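Local coordinates for protein 11S globulin subunit beta (Cucurbita maxima, PDB 2E9Q) that serves as a nutrient reservoir in pumpkin seeds, a hexameric 11S storage globulin whose subunits each comprise an acidic and a basic chain, at residues C27-R33 with D56-C60; A309-T313 with N402-I406; A336-N342 with Q381-I386; S343-A349 with Q375-Q381. All coordinates share one frame; numbering follows the deposited sequence.

Contact 1: C27-R33 with D56-C60; sequences CRLENLR and DEFQC
A disulfide ties the start of an irregular loop to a short helix: Cys27 SG and Cys60 SG are bonded at 2.1 Å with chi3 86°. The loop 27-33 precedes strand 39-43 in the N-terminal cupin domain. Residues 56-60 belong to helix 56-61, which in the chain follows strand 46-50 and precedes strand 63-70. Cys60 holds SG anti to its backbone N (chi1 -179°), which carries the sulfur out to the loop. Leu29 packs beside the bridge, with CD2 4.0 Å from Cys60 CB. Ile170 of the second subunit packs on Cys27, Leu29 and Cys60.

Next along the loop, Arg28 forms a salt bridge with Asp56, NE to OD1 3.0 Å. Its NH2 also donates to the syn lone pair of Asp56 OD2. That oxygen lies in the guanidinium plane, yet the carboxylate as a whole is turned 64° against it. A water joins Arg28 N to Asp56 O, so both the side chain and the backbone link these residues.

The Glu57 carboxylate meets the far end of the loop. Two waters donate to it, one bridging OE1 to Asn31 O and the other bridging OE2 to Arg33 O. A bend at chi2 turns the carboxylate toward this backbone. Arg33 N then donates directly to Glu57 OE2 at 3.0 Å, from above the carboxylate plane.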
# COMPACT_ATOMS: atom_id res chain seq x y z
N CYS A 27 4.71 3.24 -17.04
CA CYS A 27 6.15 3.18 -16.87
C CYS A 27 6.81 3.03 -18.24
O CYS A 27 6.36 2.24 -19.06
CB CYS A 27 6.51 1.97 -16.01
SG CYS A 27 6.26 2.17 -14.22
N ARG A 28 7.87 3.80 -18.50
CA ARG A 28 8.58 3.70 -19.78
C ARG A 28 9.74 2.72 -19.60
O ARG A 28 10.84 3.11 -19.20
CB ARG A 28 9.13 5.06 -20.22
CG ARG A 28 8.07 6.02 -20.71
CD ARG A 28 8.65 6.98 -21.76
NE ARG A 28 9.67 7.87 -21.22
CZ ARG A 28 10.27 8.83 -21.92
NH1 ARG A 28 9.96 9.02 -23.19
NH2 ARG A 28 11.18 9.61 -21.34
N LEU A 29 9.48 1.45 -19.90
CA LEU A 29 10.47 0.40 -19.72
C LEU A 29 10.88 -0.29 -21.01
O LEU A 29 11.08 -1.50 -21.03
CB LEU A 29 9.91 -0.65 -18.78
CG LEU A 29 9.31 -0.11 -17.48
CD1 LEU A 29 8.63 -1.26 -16.74
CD2 LEU A 29 10.41 0.52 -16.65
N GLU A 30 11.00 0.48 -22.09
CA GLU A 30 11.37 -0.10 -23.37
C GLU A 30 12.84 0.10 -23.70
O GLU A 30 13.40 -0.62 -24.52
CB GLU A 30 10.50 0.47 -24.49
CG GLU A 30 9.06 -0.02 -24.43
CD GLU A 30 8.17 0.63 -25.48
OE1 GLU A 30 7.02 0.15 -25.66
OE2 GLU A 30 8.61 1.62 -26.12
N ASN A 31 13.48 1.06 -23.05
CA ASN A 31 14.90 1.32 -23.30
C ASN A 31 15.71 1.51 -22.01
O ASN A 31 16.04 2.63 -21.62
CB ASN A 31 15.05 2.55 -24.20
CG ASN A 31 16.03 2.32 -25.34
OD1 ASN A 31 15.81 1.45 -26.19
ND2 ASN A 31 17.11 3.10 -25.38
N LEU A 32 16.03 0.40 -21.34
CA LEU A 32 16.81 0.47 -20.11
C LEU A 32 18.22 0.91 -20.44
O LEU A 32 18.71 0.68 -21.55
CB LEU A 32 16.86 -0.91 -19.43
CG LEU A 32 15.53 -1.63 -19.21
CD1 LEU A 32 15.79 -3.00 -18.60
CD2 LEU A 32 14.62 -0.79 -18.31
N ARG A 33 18.88 1.56 -19.49
CA ARG A 33 20.24 2.01 -19.73
C ARG A 33 21.18 1.67 -18.58
O ARG A 33 20.77 1.64 -17.42
CB ARG A 33 20.24 3.53 -19.96
CG ARG A 33 19.28 3.96 -21.08
CD ARG A 33 19.24 5.47 -21.28
NE ARG A 33 18.84 6.20 -20.08
CZ ARG A 33 18.68 7.53 -20.03
NH1 ARG A 33 18.32 8.11 -18.89
NH2 ARG A 33 18.89 8.26 -21.11
N ASP A 56 13.94 6.92 -16.53
CA ASP A 56 12.68 6.19 -16.68
C ASP A 56 12.52 4.93 -15.80
O ASP A 56 11.50 4.79 -15.11
CB ASP A 56 12.46 5.80 -18.15
CG ASP A 56 12.16 7.01 -19.04
OD1 ASP A 56 12.34 6.90 -20.27
OD2 ASP A 56 11.74 8.07 -18.52
N GLU A 57 13.49 4.02 -15.83
CA GLU A 57 13.41 2.80 -15.00
C GLU A 57 13.31 3.16 -13.53
O GLU A 57 12.45 2.64 -12.81
CB GLU A 57 14.65 1.92 -15.13
CG GLU A 57 15.08 1.51 -16.51
CD GLU A 57 15.92 2.55 -17.19
OE1 GLU A 57 15.34 3.51 -17.73
OE2 GLU A 57 17.17 2.40 -17.18
N PHE A 58 14.21 4.03 -13.07
CA PHE A 58 14.24 4.45 -11.68
C PHE A 58 12.93 5.04 -11.22
O PHE A 58 12.41 4.69 -10.15
CB PHE A 58 15.35 5.48 -11.45
CG PHE A 58 16.72 4.87 -11.29
CD1 PHE A 58 17.75 5.61 -10.72
CD2 PHE A 58 16.98 3.57 -11.70
CE1 PHE A 58 19.03 5.06 -10.57
CE2 PHE A 58 18.25 3.01 -11.55
CZ PHE A 58 19.27 3.76 -10.99
N GLN A 59 12.39 5.94 -12.03
CA GLN A 59 11.15 6.61 -11.71
C GLN A 59 10.02 5.58 -11.57
O GLN A 59 9.19 5.69 -10.69
CB GLN A 59 10.82 7.62 -12.81
CG GLN A 59 9.91 8.75 -12.39
CD GLN A 59 9.68 9.75 -13.52
OE1 GLN A 59 8.86 10.66 -13.40
NE2 GLN A 59 10.41 9.59 -14.62
N CYS A 60 10.02 4.57 -12.43
CA CYS A 60 8.98 3.55 -12.35
C CYS A 60 9.05 2.86 -11.00
O CYS A 60 8.04 2.73 -10.29
CB CYS A 60 9.17 2.52 -13.45
SG CYS A 60 7.91 1.22 -13.46
O HOH W 1 9.02 4.89 -16.03
O HOH W 2 16.03 4.61 -19.96
O HOH W 3 19.00 1.07 -15.71

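Contact 2: A309-T313 with N402-I406; sequences ANYHT and NDNAI
Tyr311 has CG between its backbone N and carbonyl carbon (chi1 81°), and this turns the CD2-CE2 side of the ring toward Asp403 and Asn404. Asn404 has CG anti to its backbone N (chi1 177°), which sets its amide beyond CB, while CB itself touches the ring. The two residues meet at the ring edge: Tyr311 CE2 is 3.5 Å from Asn404 CB, near the ring plane. The Asn404 amide stands almost upright to the ring, 85° between planes. Asp403 OD1 lies 3.6 Å from Tyr311 CD2.

One hydrogen bond crosses the contact. Tyr311 N donates to Asp403 O at 3.2 Å, in the carbonyl plane. The same oxygen also sits at the edge of the Tyr311 ring. An alanine at Tyr311 would keep this backbone bond but is likely to leave Asn404 CB without the ring edge it packs against and open a gap beside the Asp403 carboxylate. Leu317 and Arg318 of the following helix also touch the tyrosine, and Arg318 touches Asp403.

Asn310 shapes the turn. Its OD1 accepts from Thr313 N at 3.2 Å, and weakly from His312 N. Thr313 N also lies 3.0 Å from Asn310 O, to which it donates. Asn310 ND2 lies beside Asn404 OD1 at 3.7 Å, the two side chains pointing the same way.

The contact joins two surface loops of the C-terminal cupin domain. The turn that carries Tyr311 is an Asx motif, made by Asn310 after strand 304-309.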
# COMPACT_ATOMS: atom_id res chain seq x y z
N ALA A 309 20.68 -11.55 1.34
CA ALA A 309 20.37 -10.90 2.59
C ALA A 309 18.90 -10.54 2.49
O ALA A 309 18.54 -9.58 1.80
CB ALA A 309 21.22 -9.66 2.78
N ASN A 310 18.04 -11.33 3.12
CA ASN A 310 16.61 -11.05 3.11
C ASN A 310 16.12 -11.10 4.55
O ASN A 310 16.92 -11.26 5.47
CB ASN A 310 15.85 -12.06 2.23
CG ASN A 310 16.16 -13.52 2.59
OD1 ASN A 310 16.41 -13.84 3.76
ND2 ASN A 310 16.11 -14.40 1.60
N TYR A 311 14.81 -10.97 4.76
CA TYR A 311 14.30 -10.96 6.11
C TYR A 311 14.53 -12.28 6.84
O TYR A 311 14.51 -12.31 8.05
CB TYR A 311 12.82 -10.57 6.11
CG TYR A 311 11.88 -11.69 5.79
CD1 TYR A 311 11.30 -12.45 6.81
CD2 TYR A 311 11.59 -12.01 4.47
CE1 TYR A 311 10.45 -13.50 6.52
CE2 TYR A 311 10.74 -13.07 4.16
CZ TYR A 311 10.17 -13.80 5.20
OH TYR A 311 9.30 -14.83 4.90
N HIS A 312 14.76 -13.37 6.10
CA HIS A 312 15.03 -14.66 6.73
C HIS A 312 16.40 -14.65 7.41
O HIS A 312 16.61 -15.32 8.42
CB HIS A 312 15.02 -15.81 5.72
CG HIS A 312 13.66 -16.20 5.24
ND1 HIS A 312 12.63 -16.49 6.10
CD2 HIS A 312 13.17 -16.35 3.99
CE1 HIS A 312 11.55 -16.80 5.40
NE2 HIS A 312 11.85 -16.72 4.12
N THR A 313 17.34 -13.89 6.83
CA THR A 313 18.69 -13.81 7.37
C THR A 313 18.93 -12.55 8.18
O THR A 313 19.86 -12.48 8.98
CB THR A 313 19.74 -13.84 6.26
OG1 THR A 313 19.55 -12.70 5.41
CG2 THR A 313 19.63 -15.11 5.45
N ASN A 402 11.83 -5.51 -2.22
CA ASN A 402 10.95 -6.41 -1.47
C ASN A 402 11.82 -7.03 -0.37
O ASN A 402 13.04 -7.14 -0.53
CB ASN A 402 10.41 -7.51 -2.39
CG ASN A 402 9.13 -8.14 -1.84
OD1 ASN A 402 8.04 -7.63 -2.08
ND2 ASN A 402 9.28 -9.23 -1.11
N ASP A 403 11.22 -7.44 0.75
CA ASP A 403 12.03 -8.03 1.81
C ASP A 403 12.44 -9.46 1.47
O ASP A 403 13.25 -10.06 2.17
CB ASP A 403 11.31 -8.00 3.18
CG ASP A 403 10.04 -8.86 3.23
OD1 ASP A 403 9.83 -9.74 2.38
OD2 ASP A 403 9.26 -8.65 4.18
N ASN A 404 11.89 -9.99 0.39
CA ASN A 404 12.20 -11.35 -0.02
C ASN A 404 12.06 -11.60 -1.53
O ASN A 404 11.07 -12.20 -1.98
CB ASN A 404 11.32 -12.33 0.75
CG ASN A 404 11.53 -13.77 0.32
OD1 ASN A 404 12.66 -14.26 0.30
ND2 ASN A 404 10.44 -14.45 -0.03
N ALA A 405 13.04 -11.16 -2.30
CA ALA A 405 13.03 -11.33 -3.75
C ALA A 405 13.10 -12.79 -4.19
O ALA A 405 13.99 -13.53 -3.79
CB ALA A 405 14.20 -10.56 -4.37
N ILE A 406 12.15 -13.20 -5.02
CA ILE A 406 12.12 -14.57 -5.50
C ILE A 406 12.45 -14.62 -6.98
O ILE A 406 11.78 -13.96 -7.80
CB ILE A 406 10.73 -15.19 -5.32
CG1 ILE A 406 10.31 -15.12 -3.85
CG2 ILE A 406 10.75 -16.62 -5.85
CD1 ILE A 406 8.82 -15.39 -3.63

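Contact 3: A336-N342 with Q381-I386; sequences APHYTVN and QNFVVI
His338 and Val385 form an antiparallel hydrogen-bonded pair. His338 N donates to Val385 O at 3.1 Å, and Val385 N returns a bond to His338 O at 2.8 Å. On the same side of the sheet, Val385 CG1 sits over one face of the His338 ring, 3.7 Å from its centroid, in a CH-pi contact. His338 CG lies between the backbone N and the carbonyl carbon (chi1 66°), bringing the ring alongside Val385. The ring is fixed by ND1, which donates to Ala336 O at 2.7 Å, nearly straight and in the ring plane. A leucine in place of His338 would probably leave Ala336 O without this donor and Val385 CG1 without its aromatic face.

The paired strands belong to the beta-barrel of the C-terminal cupin domain. Beyond the pair, Pro337 CB packs tightly on Ile386 CG1 at 3.5 Å. Toward the other end the strands part. A water accepts from Thr340 N, and its oxygen lies 2.8 Å from Phe383 O. Asn382 N bonds to Thr340 O at 2.9 Å.

Further out, the Tyr339 ring stacks with Phe80 of the second subunit, and its OH bonds to Gly142 O of that subunit. Phe213 and Phe217 of the same neighbour pack on Val384 and Ile386.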
# COMPACT_ATOMS: atom_id res chain seq x y z
N ALA A 336 22.05 -17.86 -15.41
CA ALA A 336 20.97 -18.40 -16.23
C ALA A 336 19.80 -17.43 -16.38
O ALA A 336 19.56 -16.59 -15.52
CB ALA A 336 20.47 -19.70 -15.62
N PRO A 337 19.07 -17.53 -17.51
CA PRO A 337 17.92 -16.66 -17.74
C PRO A 337 16.94 -16.83 -16.59
O PRO A 337 16.64 -17.95 -16.17
CB PRO A 337 17.35 -17.15 -19.07
CG PRO A 337 17.89 -18.55 -19.21
CD PRO A 337 19.28 -18.41 -18.68
N HIS A 338 16.45 -15.72 -16.07
CA HIS A 338 15.53 -15.77 -14.95
C HIS A 338 14.85 -14.41 -14.81
O HIS A 338 15.23 -13.44 -15.46
CB HIS A 338 16.31 -16.02 -13.67
CG HIS A 338 17.21 -14.88 -13.31
ND1 HIS A 338 18.46 -14.72 -13.88
CD2 HIS A 338 17.01 -13.80 -12.52
CE1 HIS A 338 18.99 -13.59 -13.45
NE2 HIS A 338 18.13 -13.01 -12.63
N TYR A 339 13.86 -14.35 -13.94
CA TYR A 339 13.18 -13.11 -13.67
C TYR A 339 12.77 -13.13 -12.21
O TYR A 339 12.65 -14.20 -11.60
CB TYR A 339 11.95 -12.96 -14.57
CG TYR A 339 10.88 -13.98 -14.32
CD1 TYR A 339 10.92 -15.25 -14.92
CD2 TYR A 339 9.80 -13.68 -13.50
CE1 TYR A 339 9.90 -16.16 -14.71
CE2 TYR A 339 8.80 -14.58 -13.28
CZ TYR A 339 8.84 -15.81 -13.88
OH TYR A 339 7.79 -16.68 -13.65
N THR A 340 12.57 -11.96 -11.63
CA THR A 340 12.15 -11.89 -10.25
C THR A 340 10.66 -11.69 -10.26
O THR A 340 10.15 -10.74 -10.86
CB THR A 340 12.82 -10.74 -9.52
OG1 THR A 340 14.23 -10.92 -9.56
CG2 THR A 340 12.35 -10.69 -8.06
N VAL A 341 9.96 -12.59 -9.60
CA VAL A 341 8.52 -12.52 -9.59
C VAL A 341 7.91 -11.45 -8.71
O VAL A 341 6.81 -10.98 -9.00
CB VAL A 341 7.90 -13.90 -9.22
CG1 VAL A 341 9.01 -14.95 -9.07
CG2 VAL A 341 7.07 -13.80 -7.96
N ASN A 342 8.62 -11.04 -7.67
CA ASN A 342 8.03 -10.08 -6.76
C ASN A 342 8.76 -8.78 -6.48
O ASN A 342 8.42 -8.09 -5.53
CB ASN A 342 7.74 -10.78 -5.44
CG ASN A 342 9.01 -11.25 -4.75
OD1 ASN A 342 10.02 -11.51 -5.41
ND2 ASN A 342 8.96 -11.38 -3.44
N GLN A 381 10.60 -5.79 -12.35
CA GLN A 381 9.93 -6.99 -11.90
C GLN A 381 9.37 -7.75 -13.11
O GLN A 381 8.77 -7.15 -14.01
CB GLN A 381 8.78 -6.59 -10.96
CG GLN A 381 7.92 -7.75 -10.45
CD GLN A 381 6.60 -7.29 -9.83
OE1 GLN A 381 5.84 -8.10 -9.31
NE2 GLN A 381 6.34 -5.98 -9.89
N ASN A 382 9.61 -9.06 -13.12
CA ASN A 382 9.16 -9.98 -14.16
C ASN A 382 9.88 -9.96 -15.50
O ASN A 382 9.65 -10.82 -16.34
CB ASN A 382 7.66 -9.81 -14.44
CG ASN A 382 6.81 -10.01 -13.21
OD1 ASN A 382 6.93 -11.02 -12.52
ND2 ASN A 382 5.94 -9.05 -12.93
N PHE A 383 10.75 -8.98 -15.71
CA PHE A 383 11.48 -8.92 -16.97
C PHE A 383 12.56 -10.00 -16.96
O PHE A 383 13.28 -10.17 -15.96
CB PHE A 383 12.09 -7.52 -17.19
CG PHE A 383 11.10 -6.47 -17.68
CD1 PHE A 383 11.53 -5.41 -18.50
CD2 PHE A 383 9.74 -6.54 -17.34
CE1 PHE A 383 10.63 -4.46 -18.98
CE2 PHE A 383 8.82 -5.58 -17.82
CZ PHE A 383 9.27 -4.54 -18.64
N VAL A 384 12.65 -10.76 -18.05
CA VAL A 384 13.61 -11.85 -18.15
C VAL A 384 15.01 -11.35 -18.41
O VAL A 384 15.22 -10.40 -19.18
CB VAL A 384 13.17 -12.83 -19.25
CG1 VAL A 384 14.09 -14.03 -19.26
CG2 VAL A 384 11.72 -13.27 -18.99
N VAL A 385 15.99 -11.98 -17.76
CA VAL A 385 17.35 -11.52 -17.91
C VAL A 385 18.43 -12.59 -18.00
O VAL A 385 18.29 -13.69 -17.47
CB VAL A 385 17.71 -10.54 -16.76
CG1 VAL A 385 17.38 -11.17 -15.41
CG2 VAL A 385 19.19 -10.18 -16.80
N ILE A 386 19.50 -12.24 -18.70
CA ILE A 386 20.65 -13.12 -18.86
C ILE A 386 21.89 -12.27 -18.68
O ILE A 386 21.98 -11.16 -19.20
CB ILE A 386 20.67 -13.78 -20.26
CG1 ILE A 386 19.47 -14.73 -20.39
CG2 ILE A 386 21.98 -14.54 -20.45
CD1 ILE A 386 19.41 -15.49 -21.71
O HOH W 4 12.90 -9.68 -13.21

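Contact 4: S343-A349 with Q375-Q381; sequences SHSVMYA and QVLMIPQ
Strands 345-349 and 376-379 run antiparallel at 165°, 4.7 Å apart at their closest, with Ser345 facing Ile379 and Met347 facing Leu377 in hydrogen-bonded pairs. They form one border of a sheet in the C-terminal cupin domain, where 376-379 is an outermost strand within the chain. Ile379 N to Ser345 O is 2.7 Å. Ala349 N to Gln375 O adds a bond beyond the last pair.

Val346, Tyr348, Val376 and Met378 share one face of the sheet. Val346 CG1 meets Val376 CG1 at 3.7 Å, while its other branch, CG2, touches Met378 CG. Val376 CG2 comes to the edge of the Tyr348 ring, 3.6 Å from CD1, and the two side chains cross at about a right angle. This face packs on the N-terminal domain through Phe58 and Met65. The Tyr348 OH bonds to Arg67 there. On the other face, Ser345 OG bonds to Lys400.

At the strand ends, a water lies within hydrogen-bonding distance of Ser343 O and Ile379 O. Met378 SD lies obliquely to the His344 ring, 5.0 Å from its centroid. His344 NE2 bonds to Gln169 O of the second subunit. With CG beside the backbone N (chi1 -60°), the ring presents its other nitrogen to segment 375-381. Gln381 N donates to His344 ND1 at 3.2 Å, well out of the ring plane.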
# COMPACT_ATOMS: atom_id res chain seq x y z
N SER A 343 9.77 -8.44 -7.28
CA SER A 343 10.43 -7.16 -7.05
C SER A 343 11.31 -6.69 -8.19
O SER A 343 11.59 -7.43 -9.14
CB SER A 343 11.27 -7.19 -5.77
OG SER A 343 12.48 -7.87 -5.97
N HIS A 344 11.72 -5.43 -8.10
CA HIS A 344 12.61 -4.85 -9.09
C HIS A 344 13.99 -5.23 -8.59
O HIS A 344 14.17 -5.53 -7.40
CB HIS A 344 12.47 -3.32 -9.11
CG HIS A 344 11.09 -2.85 -9.45
ND1 HIS A 344 10.52 -3.05 -10.69
CD2 HIS A 344 10.17 -2.21 -8.70
CE1 HIS A 344 9.30 -2.55 -10.68
NE2 HIS A 344 9.06 -2.03 -9.49
N SER A 345 14.96 -5.21 -9.48
CA SER A 345 16.30 -5.57 -9.08
C SER A 345 17.24 -4.49 -9.59
O SER A 345 17.46 -4.36 -10.80
CB SER A 345 16.65 -6.94 -9.66
OG SER A 345 17.94 -7.37 -9.26
N VAL A 346 17.78 -3.71 -8.67
CA VAL A 346 18.68 -2.62 -9.02
C VAL A 346 20.15 -3.02 -8.84
O VAL A 346 20.70 -2.98 -7.74
CB VAL A 346 18.34 -1.37 -8.18
CG1 VAL A 346 19.09 -0.16 -8.68
CG2 VAL A 346 16.84 -1.13 -8.22
N MET A 347 20.76 -3.41 -9.96
CA MET A 347 22.15 -3.86 -9.97
C MET A 347 23.25 -2.81 -10.12
O MET A 347 23.28 -2.07 -11.10
CB MET A 347 22.34 -4.91 -11.06
CG MET A 347 23.78 -5.32 -11.25
SD MET A 347 23.99 -6.60 -12.48
CE MET A 347 23.25 -7.89 -11.70
N TYR A 348 24.15 -2.77 -9.15
CA TYR A 348 25.30 -1.88 -9.19
C TYR A 348 26.54 -2.77 -9.37
O TYR A 348 26.80 -3.65 -8.54
CB TYR A 348 25.45 -1.09 -7.89
CG TYR A 348 26.72 -0.30 -7.83
CD1 TYR A 348 26.79 0.98 -8.38
CD2 TYR A 348 27.88 -0.85 -7.28
CE1 TYR A 348 28.00 1.70 -8.38
CE2 TYR A 348 29.08 -0.14 -7.28
CZ TYR A 348 29.14 1.13 -7.83
OH TYR A 348 30.33 1.82 -7.82
N ALA A 349 27.28 -2.56 -10.45
CA ALA A 349 28.47 -3.36 -10.72
C ALA A 349 29.65 -2.91 -9.86
O ALA A 349 30.07 -1.76 -9.92
CB ALA A 349 28.83 -3.26 -12.20
N GLN A 375 28.59 1.13 -12.74
CA GLN A 375 27.31 1.39 -13.38
C GLN A 375 26.13 0.68 -12.73
O GLN A 375 26.30 -0.32 -12.04
CB GLN A 375 27.37 1.00 -14.86
CG GLN A 375 28.41 1.75 -15.68
CD GLN A 375 28.30 1.42 -17.16
OE1 GLN A 375 28.22 0.25 -17.55
NE2 GLN A 375 28.30 2.45 -18.00
N VAL A 376 24.93 1.20 -13.00
CA VAL A 376 23.68 0.67 -12.47
C VAL A 376 22.67 0.29 -13.56
O VAL A 376 22.37 1.09 -14.44
CB VAL A 376 23.00 1.70 -11.55
CG1 VAL A 376 21.65 1.14 -11.05
CG2 VAL A 376 23.93 2.04 -10.38
N LEU A 377 22.15 -0.93 -13.49
CA LEU A 377 21.13 -1.39 -14.42
C LEU A 377 19.93 -1.80 -13.57
O LEU A 377 20.03 -2.67 -12.71
CB LEU A 377 21.61 -2.59 -15.24
CG LEU A 377 20.52 -3.17 -16.17
CD1 LEU A 377 20.12 -2.15 -17.24
CD2 LEU A 377 21.01 -4.44 -16.82
N MET A 378 18.79 -1.15 -13.81
CA MET A 378 17.55 -1.40 -13.09
C MET A 378 16.79 -2.44 -13.88
O MET A 378 16.41 -2.19 -15.02
CB MET A 378 16.74 -0.09 -13.03
CG MET A 378 15.82 0.11 -11.83
SD MET A 378 14.38 -0.98 -11.70
CE MET A 378 13.22 -0.14 -12.75
N ILE A 379 16.61 -3.63 -13.31
CA ILE A 379 15.86 -4.70 -13.97
C ILE A 379 14.46 -4.75 -13.38
O ILE A 379 14.27 -5.13 -12.21
CB ILE A 379 16.51 -6.07 -13.74
CG1 ILE A 379 18.00 -6.02 -14.09
CG2 ILE A 379 15.76 -7.12 -14.54
CD1 ILE A 379 18.30 -6.04 -15.55
N PRO A 380 13.44 -4.38 -14.17
CA PRO A 380 12.05 -4.40 -13.68
C PRO A 380 11.51 -5.79 -13.32
O PRO A 380 11.91 -6.81 -13.89
CB PRO A 380 11.26 -3.78 -14.84
CG PRO A 380 12.27 -2.92 -15.54
CD PRO A 380 13.51 -3.77 -15.51
N GLN A 381 10.60 -5.79 -12.35
CA GLN A 381 9.93 -6.99 -11.90
C GLN A 381 9.37 -7.75 -13.11
O GLN A 381 8.77 -7.15 -14.01
CB GLN A 381 8.78 -6.59 -10.96
CG GLN A 381 7.92 -7.75 -10.45
CD GLN A 381 6.60 -7.29 -9.83
OE1 GLN A 381 5.84 -8.10 -9.31
NE2 GLN A 381 6.34 -5.98 -9.89
O HOH W 5 13.35 -7.65 -11.36

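Overall arrangement
Contacts 3 and 4 share Gln381, with centres 11 Å apart. Strand 334-340 leads into 345-350, and 376-379 into 384-390. Contact 4 is nested inside the loop closed by contact 3, and both inside that of contact 2. Asn342 connects contacts 2 and 3: its ND2 lies 2.7 Å from Asn404 O and its OD1 2.7 Å from Ile406 N, both probable hydrogen bonds. Contact 1 brings in the N-terminal domain: Phe58 packs on Val376 and Met378, Leu29 on Phe383. Lys387 and Arg447 are thought to bind magnesium. Between side chains, Lys387 is about 3 Å from Met347 and about 4 Å from Val385, and Arg447 about 5 Å from His338. All four contacts touch the second subunit.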